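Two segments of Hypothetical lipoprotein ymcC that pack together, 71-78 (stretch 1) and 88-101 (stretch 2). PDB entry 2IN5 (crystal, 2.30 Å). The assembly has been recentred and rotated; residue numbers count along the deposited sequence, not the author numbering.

Stretch 1, residues 71-78: THNGRLLK
Stretch 2 (88-101) EVTNSGQDPLRNAL

How do the two backbones run? Stretch 1 is a tight hairpin: strand residues 71-72 lead into a type I' turn from His-72 to Arg-75, and strand 75-78 leads out. Asn-73 (phi/psi 46/58) and Gly-74 (81/-15) occupy the turn, both with positive phi; at Gly-74, phi 81° by itself favours glycine. The turn is closed twice, His-72 N donating to Arg-75 O and Arg-75 N to His-72 O, each at 3.0 Å. Stretch 2 leaves a strand at 88-89, passes through Asn-91 (43/42) and a 3-10 segment at 92-93, and enters a second 3-10 segment at Pro-96. There Arg-98 N donates to Asp-95 O at 2.9 Å and Asn-99 N to Pro-96 O at 3.0 Å. Two CA pairs set the register: Leu-77 with Val-89 at 5.8 Å, and Asn-73 with Leu-97 at 6.3 Å; as stretch 1 goes from Asn-73 to Leu-77, the partner moves back from Leu-97 to Val-89, so the two run in roughly opposite directions.

What fixes Arg-75 to stretch 2? A two-pronged salt bridge does. With chi1 t, chi2 and chi3 both p and chi4 at 177°, Arg-75 presents the edge of its guanidinium to Asp-95 (chi1 t, chi2 30°). Arg-75 NH2 donates to Asp-95 OD1 at 2.9 Å and Arg-75 NE to Asp-95 OD2 at 3.2 Å, the latter nearly straight at 173°. Asp-95 OD1 also accepts from Leu-97 N at 3.4 Å, a weak bond that links the carboxylate to the backbone two residues on. Leu-97, in the m,t rotamer, brings CD1 within 3.6 Å of Arg-75 NE.

How does the turn itself meet the 3-10 segment? Asn-73, chi1 t at -150°, points toward stretch 2 and donates from ND2 to Leu-97 O at 2.9 Å, so a side-chain amide serves a backbone carbonyl. The same ND2 lies 3.6 Å from Ala-100 CB. His-72 (chi1 t, chi2 -81°) places CE1 3.9 Å from Arg-98 CA, and its NE2 lies over one face of the Arg-98 guanidinium. A water links the stretches, donating to Asp-95 OD2 at 2.4 Å and hydrogen-bonded to His-72 ND1 at 3.3 Å.

What packs at the other end? Here no hydrogen bond crosses, and the contact rests mainly on Leu-77 and Val-89. Leu-77 (m,t) starts sideways, but its end comes nearer stretch 2: CD2 lies 4.1 Å from Val-89 CB and 3.8 Å from Ser-92 CB. Val-89, chi1 t, points toward stretch 1 and sets CG2 3.5 Å from Leu-77 O. Leu-76 points away, leaving its backbone O 3.9 Å from Val-89 CG2. Together the stretches bury 531 Å².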

# COMPACT_ATOMS: atom_id res chain seq x y z
N THR A 71 -0.55 0.80 -11.04
CA THR A 71 -0.69 1.64 -12.21
C THR A 71 -0.82 3.11 -11.86
O THR A 71 -0.95 3.49 -10.70
CB THR A 71 -1.98 1.28 -12.99
OG1 THR A 71 -3.11 1.72 -12.22
CG2 THR A 71 -2.09 -0.22 -13.22
N HIS A 72 -0.76 3.93 -12.90
CA HIS A 72 -1.01 5.34 -12.75
C HIS A 72 -1.70 5.76 -14.03
O HIS A 72 -1.10 5.74 -15.12
CB HIS A 72 0.24 6.19 -12.53
CG HIS A 72 -0.10 7.64 -12.36
ND1 HIS A 72 -0.34 8.47 -13.44
CD2 HIS A 72 -0.41 8.35 -11.26
CE1 HIS A 72 -0.79 9.63 -13.00
NE2 HIS A 72 -0.85 9.58 -11.68
N ASN A 73 -2.97 6.11 -13.90
CA ASN A 73 -3.80 6.51 -15.03
C ASN A 73 -3.68 5.58 -16.23
O ASN A 73 -3.32 6.01 -17.34
CB ASN A 73 -3.51 7.95 -15.45
CG ASN A 73 -4.74 8.62 -16.04
OD1 ASN A 73 -5.86 8.33 -15.62
ND2 ASN A 73 -4.55 9.50 -17.02
N GLY A 74 -3.99 4.31 -15.99
CA GLY A 74 -3.97 3.31 -17.05
C GLY A 74 -2.62 2.73 -17.42
O GLY A 74 -2.55 1.70 -18.10
N ARG A 75 -1.54 3.39 -16.99
CA ARG A 75 -0.19 2.93 -17.28
C ARG A 75 0.24 1.87 -16.28
O ARG A 75 0.14 2.07 -15.07
CB ARG A 75 0.81 4.09 -17.22
CG ARG A 75 2.24 3.68 -17.55
CD ARG A 75 2.39 3.34 -19.03
NE ARG A 75 2.42 4.54 -19.85
CZ ARG A 75 2.59 4.56 -21.17
NH1 ARG A 75 2.75 3.43 -21.85
NH2 ARG A 75 2.63 5.72 -21.81
N LEU A 76 0.74 0.76 -16.80
CA LEU A 76 1.21 -0.32 -15.93
C LEU A 76 2.63 -0.00 -15.49
O LEU A 76 3.53 0.18 -16.32
CB LEU A 76 1.18 -1.65 -16.68
CG LEU A 76 1.49 -2.84 -15.78
CD1 LEU A 76 0.44 -2.93 -14.66
CD2 LEU A 76 1.51 -4.10 -16.61
N LEU A 77 2.82 0.07 -14.17
CA LEU A 77 4.11 0.38 -13.58
C LEU A 77 4.76 -0.79 -12.84
O LEU A 77 5.98 -0.84 -12.71
CB LEU A 77 3.97 1.55 -12.62
CG LEU A 77 3.48 2.85 -13.26
CD1 LEU A 77 3.15 3.82 -12.15
CD2 LEU A 77 4.54 3.43 -14.21
N LYS A 78 3.95 -1.72 -12.34
CA LYS A 78 4.50 -2.85 -11.61
C LYS A 78 3.44 -3.90 -11.31
O LYS A 78 2.28 -3.57 -11.13
CB LYS A 78 5.12 -2.34 -10.30
CG LYS A 78 5.85 -3.38 -9.47
CD LYS A 78 6.18 -2.83 -8.09
CE LYS A 78 6.71 -3.92 -7.16
NZ LYS A 78 6.46 -3.56 -5.72
N GLU A 88 9.97 -2.87 -12.78
CA GLU A 88 10.24 -1.46 -12.63
C GLU A 88 10.07 -0.73 -13.93
O GLU A 88 10.19 -1.31 -15.01
CB GLU A 88 11.67 -1.21 -12.12
CG GLU A 88 11.89 0.26 -11.76
CD GLU A 88 13.36 0.69 -11.52
OE1 GLU A 88 13.54 1.76 -10.90
OE2 GLU A 88 14.31 -0.01 -11.95
N VAL A 89 9.74 0.55 -13.81
CA VAL A 89 9.62 1.43 -14.95
C VAL A 89 10.28 2.70 -14.43
O VAL A 89 9.96 3.17 -13.35
CB VAL A 89 8.15 1.73 -15.32
CG1 VAL A 89 8.12 2.66 -16.54
CG2 VAL A 89 7.40 0.44 -15.62
N THR A 90 11.22 3.23 -15.19
CA THR A 90 11.90 4.45 -14.76
C THR A 90 11.27 5.67 -15.41
O THR A 90 10.42 5.55 -16.30
CB THR A 90 13.40 4.45 -15.14
OG1 THR A 90 13.53 4.51 -16.57
CG2 THR A 90 14.10 3.20 -14.62
N ASN A 91 11.70 6.85 -14.95
CA ASN A 91 11.25 8.13 -15.49
C ASN A 91 9.74 8.11 -15.74
O ASN A 91 9.25 8.60 -16.76
CB ASN A 91 12.02 8.39 -16.79
CG ASN A 91 11.85 9.80 -17.33
OD1 ASN A 91 11.90 10.78 -16.58
ND2 ASN A 91 11.68 9.91 -18.64
N SER A 92 9.00 7.54 -14.79
CA SER A 92 7.55 7.43 -14.90
C SER A 92 6.86 8.77 -14.63
O SER A 92 5.68 8.94 -14.93
CB SER A 92 7.02 6.36 -13.94
OG SER A 92 7.29 6.71 -12.60
N GLY A 93 7.61 9.71 -14.06
CA GLY A 93 7.06 11.01 -13.77
C GLY A 93 6.93 11.84 -15.03
O GLY A 93 6.29 12.89 -15.02
N GLN A 94 7.53 11.37 -16.12
CA GLN A 94 7.50 12.08 -17.40
C GLN A 94 6.52 11.43 -18.37
O GLN A 94 6.51 11.74 -19.56
CB GLN A 94 8.90 12.09 -18.02
CG GLN A 94 9.39 13.46 -18.49
CD GLN A 94 9.18 14.54 -17.45
OE1 GLN A 94 9.45 14.35 -16.26
NE2 GLN A 94 8.70 15.71 -17.90
N ASP A 95 5.70 10.52 -17.88
CA ASP A 95 4.73 9.86 -18.74
C ASP A 95 3.60 10.83 -19.04
O ASP A 95 3.00 11.40 -18.14
CB ASP A 95 4.21 8.59 -18.08
CG ASP A 95 3.07 7.94 -18.85
OD1 ASP A 95 3.02 8.07 -20.09
OD2 ASP A 95 2.24 7.29 -18.19
N PRO A 96 3.30 11.05 -20.33
CA PRO A 96 2.23 11.97 -20.74
C PRO A 96 0.86 11.67 -20.13
O PRO A 96 0.04 12.58 -19.96
CB PRO A 96 2.24 11.87 -22.27
CG PRO A 96 2.92 10.57 -22.56
CD PRO A 96 3.97 10.45 -21.50
N LEU A 97 0.61 10.41 -19.79
CA LEU A 97 -0.64 10.02 -19.17
C LEU A 97 -0.79 10.66 -17.80
O LEU A 97 -1.86 10.57 -17.19
CB LEU A 97 -0.72 8.51 -19.05
CG LEU A 97 -0.83 7.78 -20.39
CD1 LEU A 97 -0.71 6.28 -20.17
CD2 LEU A 97 -2.17 8.13 -21.03
N ARG A 98 0.27 11.28 -17.29
CA ARG A 98 0.15 11.92 -15.98
C ARG A 98 -0.75 13.14 -16.11
O ARG A 98 -1.29 13.62 -15.12
CB ARG A 98 1.52 12.33 -15.43
CG ARG A 98 2.36 11.17 -14.95
CD ARG A 98 3.63 11.63 -14.26
NE ARG A 98 3.60 11.31 -12.84
CZ ARG A 98 2.95 12.02 -11.92
NH1 ARG A 98 2.29 13.11 -12.28
NH2 ARG A 98 2.95 11.63 -10.66
N ASN A 99 -0.90 13.64 -17.33
CA ASN A 99 -1.78 14.77 -17.61
C ASN A 99 -2.42 14.43 -18.96
O ASN A 99 -2.17 15.09 -19.97
CB ASN A 99 -0.98 16.07 -17.71
CG ASN A 99 -1.87 17.30 -17.58
OD1 ASN A 99 -2.98 17.34 -18.13
ND2 ASN A 99 -1.38 18.32 -16.87
N ALA A 100 -3.25 13.40 -18.96
CA ALA A 100 -3.91 12.90 -20.17
C ALA A 100 -4.66 13.93 -20.99
O ALA A 100 -4.73 13.81 -22.21
CB ALA A 100 -4.85 11.74 -19.80
N LEU A 101 -5.23 14.94 -20.36
CA LEU A 101 -5.95 15.95 -21.13
C LEU A 101 -5.00 16.92 -21.84
O LEU A 101 -5.34 17.45 -22.89
CB LEU A 101 -6.92 16.72 -20.23
CG LEU A 101 -8.18 15.97 -19.81
CD1 LEU A 101 -9.04 16.89 -18.98
CD2 LEU A 101 -8.96 15.49 -21.04
O HOH W 1 1.19 7.22 -16.03